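Local coordinates for ORF34P2 (Lactococcus phage p2, PDB 2WKD), which binds single-stranded DNA with nanomolar affinity and without sequence specificity, as a phage single-stranded DNA-binding protein, at residues 24-29 and 54-59. The protein carries 2 engineered substitutions. Numbering follows the deposited sequence.
Sequences DKKIIS and IQMGDT. Engineered in segment 54-59: M56 (natural residue Leu).
K26 reaches from its strand to the loop 54-59 and alone carries the contact from the 24-29 side. Its one direct polar link is weak: NZ of K26 gives a hydrogen bond to the backbone O of I54 over 3.3 Å. A water bridges the same two atoms, accepting from K26 NZ at 3.1 Å and placed to donate to I54 O at 2.8 Å, which makes a small triangle of ammonium, water and carbonyl. The lysine chain runs extended as far as CE and turns only at its last torsion (chi4 61°), which swings NZ to the carbonyl while CE stays beside the loop.

The other contacts are van der Waals: CE of K26 packs against the loop backbone at M56 N and against the M56 side chain. It lies 3.8 Å from SE of M56, an engineered residue modelled as selenomethionine where the natural sequence has Leu. In M56, chi2 (-64°) brings SE round beside the CE of K26, where CG also lies; the M56 side chain also touches T15 of strand 15-18.

The protein belongs to the OB clan, and the contact joins strand 25-31 of its mixed sheet to the connection between strands 45-49 and 59-68. K26 sits on a strand paired through its backbone with M50 and, at I27, with R16, while its side chain also touches T17.

The loop holds its own shape. Q55 to D58 form a type II beta turn, closed by D58 N to Q55 O at 3.0 Å, with G57 at positive phi (100°). The D58 carboxylate, at the end of the turn, reaches back to its first residue, where Q55 N donates to D58 OD2 at 2.9 Å, nearly straight but from well above the carboxylate plane.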
loop_
_atom_site.group_PDB
_atom_site.type_symbol
_atom_site.label_atom_id
_atom_site.label_comp_id
_atom_site.label_asym_id
_atom_site.label_seq_id
_atom_site.Cartn_x
_atom_site.Cartn_y
_atom_site.Cartn_z
ATOM N N ASP A 24 -13.078 4.516 -24.250
ATOM C CA ASP A 24 -11.671 4.117 -24.088
ATOM C C ASP A 24 -11.134 4.507 -22.705
ATOM O O ASP A 24 -11.246 5.669 -22.305
ATOM C CB ASP A 24 -10.782 4.815 -25.135
ATOM C CG ASP A 24 -10.960 4.255 -26.540
ATOM O OD1 ASP A 24 -11.819 3.366 -26.760
ATOM O OD2 ASP A 24 -10.229 4.722 -27.431
ATOM N N LYS A 25 -10.536 3.550 -22.003
ATOM C CA LYS A 25 -9.793 3.860 -20.785
ATOM C C LYS A 25 -8.474 3.154 -20.794
ATOM O O LYS A 25 -8.386 1.987 -21.216
ATOM C CB LYS A 25 -10.552 3.445 -19.520
ATOM C CG LYS A 25 -11.881 4.149 -19.299
ATOM C CD LYS A 25 -11.704 5.651 -19.154
ATOM C CE LYS A 25 -13.003 6.315 -18.728
ATOM N NZ LYS A 25 -12.775 7.763 -18.467
ATOM N N LYS A 26 -7.453 3.867 -20.325
ATOM C CA LYS A 26 -6.190 3.260 -19.970
ATOM C C LYS A 26 -6.336 2.563 -18.625
ATOM O O LYS A 26 -6.967 3.099 -17.695
ATOM C CB LYS A 26 -5.076 4.305 -19.902
ATOM C CG LYS A 26 -4.561 4.789 -21.245
ATOM C CD LYS A 26 -3.324 5.657 -21.039
ATOM C CE LYS A 26 -2.841 6.246 -22.362
ATOM N NZ LYS A 26 -3.845 7.127 -23.031
ATOM N N ILE A 27 -5.785 1.359 -18.527
ATOM C CA ILE A 27 -5.691 0.650 -17.248
ATOM C C ILE A 27 -4.223 0.321 -16.995
ATOM O O ILE A 27 -3.569 -0.305 -17.843
ATOM C CB ILE A 27 -6.503 -0.666 -17.225
ATOM C CG1 ILE A 27 -7.985 -0.402 -17.480
ATOM C CG2 ILE A 27 -6.311 -1.395 -15.887
ATOM C CD1 ILE A 27 -8.831 -1.678 -17.565
ATOM N N ILE A 28 -3.715 0.759 -15.841
ATOM C CA ILE A 28 -2.338 0.479 -15.441
ATOM C C ILE A 28 -2.312 -0.659 -14.419
ATOM O O ILE A 28 -3.244 -0.812 -13.622
ATOM C CB ILE A 28 -1.622 1.754 -14.893
ATOM C CG1 ILE A 28 -0.096 1.587 -14.954
ATOM C CG2 ILE A 28 -2.123 2.109 -13.477
ATOM C CD1 ILE A 28 0.702 2.833 -14.589
ATOM N N SER A 29 -1.251 -1.457 -14.463
ATOM C CA SER A 29 -1.048 -2.558 -13.527
ATOM C C SER A 29 0.275 -2.310 -12.817
ATOM O O SER A 29 1.325 -2.246 -13.456
ATOM C CB SER A 29 -1.043 -3.902 -14.274
ATOM O OG SER A 29 -0.838 -4.995 -13.378
ATOM N N ILE A 54 -4.096 11.538 -19.088
ATOM C CA ILE A 54 -2.870 10.757 -18.994
ATOM C C ILE A 54 -2.483 10.198 -20.353
ATOM O O ILE A 54 -3.333 9.708 -21.077
ATOM C CB ILE A 54 -2.995 9.627 -17.920
ATOM C CG1 ILE A 54 -3.076 10.239 -16.511
ATOM C CG2 ILE A 54 -1.827 8.653 -17.993
ATOM C CD1 ILE A 54 -1.859 11.076 -16.117
ATOM N N GLN A 55 -1.194 10.285 -20.678
ATOM C CA GLN A 55 -0.642 9.792 -21.942
ATOM C C GLN A 55 0.448 8.743 -21.726
ATOM O O GLN A 55 1.113 8.734 -20.697
ATOM C CB GLN A 55 -0.092 10.962 -22.760
ATOM C CG GLN A 55 -1.201 11.826 -23.361
ATOM C CD GLN A 55 -0.738 12.618 -24.554
ATOM O OE1 GLN A 55 -0.098 13.664 -24.409
ATOM N NE2 GLN A 55 -1.066 12.129 -25.756
HETATM N N MSE A 56 0.620 7.848 -22.694
HETATM C CA MSE A 56 1.716 6.883 -22.656
HETATM C C MSE A 56 3.035 7.624 -22.469
HETATM O O MSE A 56 3.319 8.597 -23.174
HETATM C CB MSE A 56 1.752 6.027 -23.926
HETATM C CG MSE A 56 0.475 5.213 -24.184
HETATM SE SE MSE A 56 0.165 3.892 -22.779
HETATM C CE MSE A 56 1.363 2.501 -23.423
ATOM N N GLY A 57 3.818 7.188 -21.487
ATOM C CA GLY A 57 5.084 7.854 -21.174
ATOM C C GLY A 57 5.016 8.787 -19.982
ATOM O O GLY A 57 6.054 9.173 -19.437
ATOM N N ASP A 58 3.809 9.143 -19.549
ATOM C CA ASP A 58 3.662 9.948 -18.335
ATOM C C ASP A 58 4.088 9.153 -17.103
ATOM O O ASP A 58 3.927 7.928 -17.061
ATOM C CB ASP A 58 2.204 10.393 -18.151
ATOM C CG ASP A 58 1.788 11.499 -19.106
ATOM O OD1 ASP A 58 2.636 11.997 -19.894
ATOM O OD2 ASP A 58 0.588 11.866 -19.064
ATOM N N THR A 59 4.618 9.857 -16.103
ATOM C CA THR A 59 4.824 9.284 -14.767
ATOM C C THR A 59 3.606 9.708 -13.948
ATOM O O THR A 59 3.174 10.882 -14.025
ATOM C CB THR A 59 6.128 9.796 -14.108
ATOM O OG1 THR A 59 7.237 9.544 -14.978
ATOM C CG2 THR A 59 6.389 9.127 -12.744
HETATM O O HOH W 1 -5.829 8.370 -20.941
#